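Local atomic coordinates of dioxygenase (Pseudomonas brassicacearum, PDB entry 5V2D), a protein that probably cleaves the central double bond of lignin-derived stilbenes with molecular oxygen, using a non-haem iron centre. Residues Gly85-Phe90 / Glu166-Leu171; Val150-Lys155 / Pro160-Leu165; Arg397-Ala402 / Asn459-Glu464. One frame throughout, in Å; residues are numbered along the deposited sequence.

Contact 1: Gly85-Phe90 / Glu166-Leu171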
loop_
_atom_site.group_PDB
_atom_site.type_symbol
_atom_site.label_atom_id
_atom_site.label_comp_id
_atom_site.label_asym_id
_atom_site.label_seq_id
_atom_site.Cartn_x
_atom_site.Cartn_y
_atom_site.Cartn_z
ATOM N N GLY A 85 3.919 8.661 -8.853
ATOM C CA GLY A 85 3.378 8.978 -7.534
ATOM C C GLY A 85 2.937 10.415 -7.353
ATOM O O GLY A 85 3.727 11.325 -7.591
ATOM N N MET A 86 1.671 10.585 -6.974
ATOM C CA MET A 86 1.046 11.847 -6.678
ATOM C C MET A 86 0.625 11.876 -5.217
ATOM O O MET A 86 -0.269 11.060 -4.824
ATOM C CB MET A 86 -0.174 12.009 -7.589
ATOM C CG MET A 86 -0.942 13.293 -7.393
ATOM S SD MET A 86 -0.142 14.737 -8.095
ATOM C CE MET A 86 -0.824 14.610 -9.763
ATOM N N VAL A 87 1.246 12.746 -4.414
ATOM C CA VAL A 87 1.010 12.759 -2.993
ATOM C C VAL A 87 0.015 13.848 -2.663
ATOM O O VAL A 87 0.153 14.981 -3.134
ATOM C CB VAL A 87 2.338 12.995 -2.229
ATOM C CG1 VAL A 87 2.121 13.131 -0.751
ATOM C CG2 VAL A 87 3.325 11.901 -2.529
ATOM N N SER A 88 -0.958 13.484 -1.824
ATOM C CA SER A 88 -1.932 14.478 -1.297
ATOM C C SER A 88 -1.669 14.606 0.193
ATOM O O SER A 88 -1.375 13.616 0.874
ATOM C CB SER A 88 -3.338 13.978 -1.535
ATOM O OG SER A 88 -3.668 14.095 -2.939
ATOM N N GLY A 89 -1.795 15.836 0.701
ATOM C CA GLY A 89 -1.766 16.111 2.139
ATOM C C GLY A 89 -3.006 16.901 2.517
ATOM O O GLY A 89 -3.168 18.012 2.030
ATOM N N PHE A 90 -3.892 16.328 3.343
ATOM C CA PHE A 90 -5.031 17.001 3.902
ATOM C C PHE A 90 -4.607 17.450 5.297
ATOM O O PHE A 90 -4.421 16.605 6.199
ATOM C CB PHE A 90 -6.226 16.112 4.002
ATOM C CG PHE A 90 -6.847 15.738 2.693
ATOM C CD1 PHE A 90 -7.821 16.495 2.137
ATOM C CD2 PHE A 90 -6.455 14.569 2.036
ATOM C CE1 PHE A 90 -8.477 16.159 0.957
ATOM C CE2 PHE A 90 -7.081 14.217 0.844
ATOM C CZ PHE A 90 -8.102 15.016 0.289
ATOM N N GLU A 166 5.369 20.143 4.690
ATOM C CA GLU A 166 4.354 21.170 4.530
ATOM C C GLU A 166 4.028 21.441 3.094
ATOM O O GLU A 166 2.868 21.443 2.751
ATOM C CB GLU A 166 4.780 22.464 5.204
ATOM C CG GLU A 166 5.003 22.241 6.722
ATOM C CD GLU A 166 5.155 23.541 7.520
ATOM O OE1 GLU A 166 4.534 23.647 8.621
ATOM O OE2 GLU A 166 5.884 24.461 7.031
ATOM N N THR A 167 5.030 21.659 2.243
ATOM C CA THR A 167 4.771 22.071 0.873
ATOM C C THR A 167 4.669 20.912 -0.133
ATOM O O THR A 167 4.252 21.125 -1.230
ATOM C CB THR A 167 5.893 22.986 0.338
ATOM O OG1 THR A 167 7.074 22.223 0.233
ATOM C CG2 THR A 167 6.170 24.177 1.286
ATOM N N LEU A 168 5.150 19.751 0.238
ATOM C CA LEU A 168 5.261 18.577 -0.683
ATOM C C LEU A 168 6.231 18.843 -1.849
ATOM O O LEU A 168 6.209 18.126 -2.856
ATOM C CB LEU A 168 3.906 18.090 -1.125
ATOM C CG LEU A 168 2.979 17.635 -0.011
ATOM C CD1 LEU A 168 1.623 17.255 -0.708
ATOM C CD2 LEU A 168 3.578 16.454 0.717
ATOM N N GLU A 169 7.132 19.828 -1.659
ATOM C CA GLU A 169 8.262 20.009 -2.568
ATOM C C GLU A 169 9.131 18.717 -2.498
ATOM O O GLU A 169 9.362 18.166 -1.431
ATOM C CB GLU A 169 9.078 21.299 -2.211
ATOM C CG GLU A 169 10.243 21.564 -3.151
ATOM C CD GLU A 169 11.237 22.675 -2.649
ATOM O OE1 GLU A 169 11.087 23.310 -1.513
ATOM O OE2 GLU A 169 12.237 22.862 -3.417
ATOM N N THR A 170 9.586 18.232 -3.646
ATOM C CA THR A 170 10.491 17.084 -3.693
ATOM C C THR A 170 11.899 17.501 -3.285
ATOM O O THR A 170 12.447 18.422 -3.843
ATOM C CB THR A 170 10.477 16.427 -5.079
ATOM O OG1 THR A 170 9.152 15.919 -5.353
ATOM C CG2 THR A 170 11.404 15.286 -5.104
ATOM N N LEU A 171 12.464 16.810 -2.324
ATOM C CA LEU A 171 13.843 17.041 -1.844
ATOM C C LEU A 171 14.856 16.177 -2.508
ATOM O O LEU A 171 15.992 16.581 -2.640
ATOM C CB LEU A 171 13.940 16.835 -0.326
ATOM C CG LEU A 171 12.928 17.731 0.410
ATOM C CD1 LEU A 171 12.826 17.546 1.919
ATOM C CD2 LEU A 171 13.257 19.203 0.078
#
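Val-87 and Gly-89, two alternate residues of strand 85-93, form the surface on which the single side chain of Leu-168 rests. The strand enters through Gly-85 and Met-86, which bond through their backbones to Val-104 and Ala-66. Val-87 then turns its side chain toward 166-171. Its CG1, placed opposite the backbone N (chi1 175°), meets Leu-168 CD2 at 3.9 Å and Leu-168 CD1 at 4.2 Å, the two side chains lying at a slant to each other. The same residue offers its carbonyl as well: Val-87 O is 3.6 Å from Leu-168 CD1, a van der Waals contact with a methyl. Ser-88 points its CB away from the leucine and adds little beyond its carbonyl carbon. At Gly-89 the backbone itself is the surface, with Leu-168 CD1 4.0 Å from Gly-89 N. Leu-168 thus divides its branches, CD2 going to the valine methyl and CD1 along the peptides from Val-87 to Gly-89. Leu-168 has positive phi (64°), a left-handed helical conformation, at the point where the chain bends before strand 170-173. Thr-167 braces that bend in an ST turn, its OG1 accepting from Glu-169 N at 3.1 Å. Leu-151 and Met-163 also touch Val-87, which places it and Leu-168 in a shared apolar layer between two sheets. Only about 117 Å² is buried between the two segments, and all of the touching residues are buried. The chemistry is therefore that of dispersion and shape: methyl against methyl and methyl against peptide join the sheet to the turn with no directional bond between these segments, while the turn's own bond lies within 166-171 and Asp-164 OD1 grips its start.

Contact 2: Val150-Lys155 / Pro160-Leu165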
loop_
_atom_site.group_PDB
_atom_site.type_symbol
_atom_site.label_atom_id
_atom_site.label_comp_id
_atom_site.label_asym_id
_atom_site.label_seq_id
_atom_site.Cartn_x
_atom_site.Cartn_y
_atom_site.Cartn_z
ATOM N N VAL A 150 11.277 14.617 7.247
ATOM C CA VAL A 150 10.720 14.629 5.903
ATOM C C VAL A 150 9.564 13.642 5.759
ATOM O O VAL A 150 9.303 12.795 6.627
ATOM C CB VAL A 150 11.814 14.357 4.819
ATOM C CG1 VAL A 150 12.922 15.368 4.911
ATOM C CG2 VAL A 150 12.387 12.966 4.895
ATOM N N LEU A 151 8.850 13.773 4.625
ATOM C CA LEU A 151 7.904 12.740 4.194
ATOM C C LEU A 151 8.636 11.827 3.170
ATOM O O LEU A 151 9.219 12.336 2.210
ATOM C CB LEU A 151 6.726 13.384 3.474
ATOM C CG LEU A 151 5.560 12.369 3.231
ATOM C CD1 LEU A 151 4.871 12.021 4.521
ATOM C CD2 LEU A 151 4.560 12.902 2.243
ATOM N N LEU A 152 8.605 10.518 3.413
ATOM C CA LEU A 152 9.172 9.562 2.458
ATOM C C LEU A 152 8.057 9.032 1.577
ATOM O O LEU A 152 7.008 8.618 2.095
ATOM C CB LEU A 152 9.787 8.406 3.162
ATOM C CG LEU A 152 11.029 8.792 4.006
ATOM C CD1 LEU A 152 11.528 7.507 4.663
ATOM C CD2 LEU A 152 12.083 9.528 3.200
ATOM N N ALA A 153 8.231 9.144 0.299
ATOM C CA ALA A 153 7.379 8.519 -0.712
ATOM C C ALA A 153 8.127 7.303 -1.213
ATOM O O ALA A 153 9.290 7.378 -1.671
ATOM C CB ALA A 153 7.102 9.460 -1.877
ATOM N N LEU A 154 7.503 6.146 -1.059
ATOM C CA LEU A 154 8.188 4.876 -1.170
ATOM C C LEU A 154 7.613 4.004 -2.310
ATOM O O LEU A 154 6.399 3.949 -2.541
ATOM C CB LEU A 154 8.077 4.113 0.102
ATOM C CG LEU A 154 8.551 4.866 1.351
ATOM C CD1 LEU A 154 7.382 4.947 2.361
ATOM C CD2 LEU A 154 9.706 4.100 1.971
ATOM N N LYS A 155 8.514 3.228 -2.895
ATOM C CA LYS A 155 8.137 2.175 -3.755
ATOM C C LYS A 155 9.265 1.126 -3.755
ATOM O O LYS A 155 10.396 1.461 -3.794
ATOM C CB LYS A 155 8.003 2.811 -5.075
ATOM C CG LYS A 155 8.036 2.018 -6.267
ATOM C CD LYS A 155 6.918 1.311 -6.538
ATOM C CE LYS A 155 6.801 1.211 -8.073
ATOM N NZ LYS A 155 5.501 0.426 -8.161
ATOM N N PRO A 160 13.571 5.455 -1.337
ATOM C CA PRO A 160 12.454 6.374 -1.318
ATOM C C PRO A 160 12.866 7.753 -1.708
ATOM O O PRO A 160 14.065 8.023 -1.807
ATOM C CB PRO A 160 12.011 6.353 0.156
ATOM C CG PRO A 160 13.159 5.828 0.930
ATOM C CD PRO A 160 14.043 5.079 0.025
ATOM N N TRP A 161 11.874 8.614 -1.958
ATOM C CA TRP A 161 12.058 9.993 -2.330
ATOM C C TRP A 161 11.499 10.882 -1.191
ATOM O O TRP A 161 10.419 10.631 -0.651
ATOM C CB TRP A 161 11.350 10.298 -3.666
ATOM C CG TRP A 161 12.176 9.817 -4.767
ATOM C CD1 TRP A 161 12.471 8.528 -5.063
ATOM C CD2 TRP A 161 12.971 10.624 -5.636
ATOM N NE1 TRP A 161 13.378 8.489 -6.084
ATOM C CE2 TRP A 161 13.710 9.760 -6.449
ATOM C CE3 TRP A 161 13.108 11.989 -5.819
ATOM C CZ2 TRP A 161 14.561 10.235 -7.448
ATOM C CZ3 TRP A 161 13.951 12.462 -6.806
ATOM C CH2 TRP A 161 14.685 11.600 -7.585
ATOM N N ALA A 162 12.306 11.853 -0.763
ATOM C CA ALA A 162 11.876 12.744 0.305
ATOM C C ALA A 162 11.149 13.944 -0.229
ATOM O O ALA A 162 11.492 14.469 -1.302
ATOM C CB ALA A 162 13.076 13.138 1.159
ATOM N N MET A 163 10.141 14.341 0.535
ATOM C CA MET A 163 9.375 15.511 0.306
ATOM C C MET A 163 9.239 16.376 1.554
ATOM O O MET A 163 9.256 15.889 2.691
ATOM C CB MET A 163 8.008 15.096 -0.208
ATOM C CG MET A 163 8.071 14.191 -1.479
ATOM S SD MET A 163 6.351 13.659 -1.783
ATOM C CE MET A 163 5.855 14.863 -3.037
ATOM N N ASP A 164 9.031 17.673 1.322
ATOM C CA ASP A 164 8.831 18.611 2.438
ATOM C C ASP A 164 7.450 18.304 3.059
ATOM O O ASP A 164 6.417 18.220 2.328
ATOM C CB ASP A 164 8.888 20.041 1.926
ATOM C CG ASP A 164 8.696 21.055 3.026
ATOM O OD1 ASP A 164 7.602 21.242 3.597
ATOM O OD2 ASP A 164 9.668 21.715 3.326
ATOM N N LEU A 165 7.413 18.139 4.370
ATOM C CA LEU A 165 6.156 17.813 5.073
ATOM C C LEU A 165 5.024 18.859 4.880
ATOM O O LEU A 165 3.865 18.503 4.857
ATOM C CB LEU A 165 6.431 17.694 6.551
ATOM C CG LEU A 165 7.160 16.356 6.911
ATOM C CD1 LEU A 165 7.884 16.497 8.267
ATOM C CD2 LEU A 165 6.195 15.121 6.844
#
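Leu-151 and Met-163 start a ladder of antiparallel backbone bonds between segments 150-155 and 160-165, whose short strand axes approach to 4.6 Å with 144° between their directions. Leu-151 pairs reciprocally with Met-163: Leu-151 N gives to Met-163 O, and Met-163 N gives to Leu-151 O. Ala-153 and Trp-161 make the second hydrogen-bonded pair, in which Ala-153 N reaches Trp-161 O at 2.8 Å along a nearly straight N-H (177°). Between them stands the non-hydrogen-bonded pair Leu-152 and Ala-162, where CA-H groups lean on carbonyls, as in Ala-162 CA to Leu-151 O at 3.3 Å. Side chains alternate faces. Leu-152 and Ala-162 share one. Beside them, Val-150 CG2 comes to Ala-162 CB at 3.8 Å. Leu-151, Ala-153, Trp-161 and Met-163 share the other, where Met-163 SD lies 4.3 Å from Ala-153 CB. Past the ladder, Leu-165 holds CG opposite its carbonyl carbon (chi1 -75°), which carries CD2 to 3.8 Å from Leu-151 CB, the two leucines set aslant. At the opposite end Leu-154 lays its CD2 against the ring of Pro-160, 3.7 Å from Pro-160 CB. Lys-155 leads away, and its NZ bonds to Phe-81 O. Strands 143-147 and 170-173 flank the pair, and Leu-154, though not a ligand, has its side chain about 10 Å from the bound iron. This is a beta hairpin forming the two middle strands of a four-stranded antiparallel meander, one blade of the seven-bladed propeller of the carotenoid cleavage oxygenase family.

Contact 3: Arg397-Ala402 / Asn459-Glu464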
loop_
_atom_site.group_PDB
_atom_site.type_symbol
_atom_site.label_atom_id
_atom_site.label_comp_id
_atom_site.label_asym_id
_atom_site.label_seq_id
_atom_site.Cartn_x
_atom_site.Cartn_y
_atom_site.Cartn_z
ATOM N N ARG A 397 -24.848 -6.097 -1.531
ATOM C CA ARG A 397 -25.377 -4.736 -1.357
ATOM C C ARG A 397 -25.802 -4.194 -2.696
ATOM O O ARG A 397 -25.223 -4.547 -3.710
ATOM C CB ARG A 397 -24.304 -3.788 -0.826
ATOM C CG ARG A 397 -23.808 -4.194 0.525
ATOM C CD ARG A 397 -24.796 -3.743 1.590
ATOM N NE ARG A 397 -24.202 -4.185 2.835
ATOM C CZ ARG A 397 -24.410 -3.641 4.005
ATOM N NH1 ARG A 397 -25.248 -2.625 4.144
ATOM N NH2 ARG A 397 -23.796 -4.199 5.037
ATOM N N PRO A 398 -26.751 -3.268 -2.691
ATOM C CA PRO A 398 -27.122 -2.620 -3.922
ATOM C C PRO A 398 -25.915 -1.889 -4.612
ATOM O O PRO A 398 -25.028 -1.352 -3.922
ATOM C CB PRO A 398 -28.188 -1.589 -3.495
ATOM C CG PRO A 398 -28.361 -1.706 -1.998
ATOM C CD PRO A 398 -27.456 -2.762 -1.472
ATOM N N TYR A 399 -25.941 -1.860 -5.932
ATOM C CA TYR A 399 -24.891 -1.259 -6.763
ATOM C C TYR A 399 -25.551 -0.513 -7.906
ATOM O O TYR A 399 -26.168 -1.096 -8.785
ATOM C CB TYR A 399 -24.003 -2.372 -7.300
ATOM C CG TYR A 399 -22.826 -1.875 -8.145
ATOM C CD1 TYR A 399 -22.942 -1.728 -9.503
ATOM C CD2 TYR A 399 -21.609 -1.586 -7.559
ATOM C CE1 TYR A 399 -21.892 -1.259 -10.277
ATOM C CE2 TYR A 399 -20.497 -1.131 -8.315
ATOM C CZ TYR A 399 -20.636 -0.946 -9.661
ATOM O OH TYR A 399 -19.592 -0.500 -10.460
ATOM N N ASN A 400 -25.462 0.797 -7.871
ATOM C CA ASN A 400 -26.072 1.649 -8.891
ATOM C C ASN A 400 -25.450 1.333 -10.254
ATOM O O ASN A 400 -24.237 1.422 -10.405
ATOM C CB ASN A 400 -25.850 3.104 -8.493
ATOM C CG ASN A 400 -26.476 4.096 -9.441
ATOM O OD1 ASN A 400 -27.015 3.739 -10.499
ATOM N ND2 ASN A 400 -26.375 5.346 -9.088
ATOM N N PRO A 401 -26.267 0.937 -11.257
ATOM C CA PRO A 401 -25.627 0.611 -12.564
ATOM C C PRO A 401 -24.955 1.839 -13.266
ATOM O O PRO A 401 -24.025 1.641 -14.060
ATOM C CB PRO A 401 -26.772 -0.001 -13.394
ATOM C CG PRO A 401 -27.915 -0.186 -12.431
ATOM C CD PRO A 401 -27.742 0.824 -11.341
ATOM N N ALA A 402 -25.338 3.064 -12.910
ATOM C CA ALA A 402 -24.588 4.263 -13.373
ATOM C C ALA A 402 -23.147 4.370 -12.816
ATOM O O ALA A 402 -22.409 5.288 -13.191
ATOM C CB ALA A 402 -25.343 5.550 -13.016
ATOM N N ASN A 459 -15.232 7.629 -2.677
ATOM C CA ASN A 459 -15.386 7.846 -4.083
ATOM C C ASN A 459 -16.892 7.679 -4.384
ATOM O O ASN A 459 -17.417 6.577 -4.225
ATOM C CB ASN A 459 -14.599 6.812 -4.931
ATOM C CG ASN A 459 -13.201 6.569 -4.438
ATOM O OD1 ASN A 459 -12.440 7.511 -4.316
ATOM N ND2 ASN A 459 -12.904 5.252 -4.018
ATOM N N LEU A 460 -17.518 8.735 -4.871
ATOM C CA LEU A 460 -18.913 8.709 -5.253
ATOM C C LEU A 460 -18.867 8.514 -6.745
ATOM O O LEU A 460 -18.732 9.472 -7.520
ATOM C CB LEU A 460 -19.595 9.997 -4.866
ATOM C CG LEU A 460 -20.180 10.266 -3.468
ATOM C CD1 LEU A 460 -20.503 9.053 -2.665
ATOM C CD2 LEU A 460 -19.261 11.125 -2.651
ATOM N N ILE A 461 -18.893 7.269 -7.148
ATOM C CA ILE A 461 -18.419 6.929 -8.465
ATOM C C ILE A 461 -19.404 7.144 -9.578
ATOM O O ILE A 461 -18.961 7.268 -10.727
ATOM C CB ILE A 461 -17.846 5.526 -8.544
ATOM C CG1 ILE A 461 -18.806 4.455 -8.143
ATOM C CG2 ILE A 461 -16.625 5.394 -7.684
ATOM C CD1 ILE A 461 -18.186 3.069 -8.301
ATOM N N ALA A 462 -20.695 7.264 -9.270
ATOM C CA ALA A 462 -21.672 7.646 -10.283
ATOM C C ALA A 462 -21.556 9.116 -10.555
ATOM O O ALA A 462 -21.741 9.509 -11.671
ATOM C CB ALA A 462 -23.085 7.314 -9.810
ATOM N N GLU A 463 -21.248 9.937 -9.567
ATOM C CA GLU A 463 -21.106 11.381 -9.829
ATOM C C GLU A 463 -19.687 11.763 -10.210
ATOM O O GLU A 463 -19.453 12.877 -10.561
ATOM C CB GLU A 463 -21.508 12.183 -8.624
ATOM C CG GLU A 463 -22.899 11.843 -8.110
ATOM C CD GLU A 463 -23.089 12.552 -6.735
ATOM O OE1 GLU A 463 -23.454 11.938 -5.730
ATOM O OE2 GLU A 463 -22.791 13.771 -6.574
ATOM N N GLU A 464 -18.737 10.846 -10.092
ATOM C CA GLU A 464 -17.289 11.180 -10.176
ATOM C C GLU A 464 -16.885 12.329 -9.237
ATOM O O GLU A 464 -16.226 13.268 -9.649
ATOM C CB GLU A 464 -16.846 11.529 -11.624
ATOM C CG GLU A 464 -17.229 10.399 -12.578
ATOM C CD GLU A 464 -16.431 10.322 -13.865
ATOM O OE1 GLU A 464 -15.816 11.319 -14.311
ATOM O OE2 GLU A 464 -16.434 9.213 -14.424
#
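The one apolar side-chain pair of this thin interface is Ala-402 CB with Ala-462 CB, 4.3 Å apart. Ala-402 O adds a touch on Ala-462 CA at 3.8 Å. Farther in, Ile-461 CD1 approaches the hydroxyl end of Tyr-399, 4.4 Å from its OH, while that OH bonds to Gly-404 O and the ring meets Phe-410 edge-to-face. Among polar groups, Asn-400 does double duty. It points its CB toward 459-464, and with CG opposite the backbone N (chi1 -178°) its ND2 comes to 3.9 Å from Ala-462 CB while bonding to Ser-432 OG. The other amide atom closes an Asx turn: Asn-400 OD1 accepts from Ala-402 N at 3.0 Å, the donor standing 58° out of the carbonyl plane. An alanine at this position would lose both amide bonds, and would probably leave Ala-402 N and Ser-432 OG without these partners and the turn looser. Backbone bonds also join Asn-400 with Asp-431 and Ile-461 with Ser-432, just before strand 433-442. Thus the loop after strand 387-392 is set beside the end of strand 452-460, with helix 33-36 packing on Ile-461.

From the N terminus, contact 1 opens first, at strand 85-93, and closes a long loop when the chain arrives at 166-171. Contact 2 is nested inside that loop as a local hairpin, and the two touch: Leu-171 N lies 2.7 Å from Ala-162 O, a probable hydrogen bond joining strands 170-173 and 161-163. Contact 1 joins the five-stranded sheet of 85-93 to the four-stranded one, which contact 2 holds together from within. Contact 3 follows in series, without crossing either, and closes the loop from 397-402 to 459-464. It sets the connection between strands 387-392 and 413-418 against strand 452-460 at the periphery, its centre about 29 Å from that of contact 1.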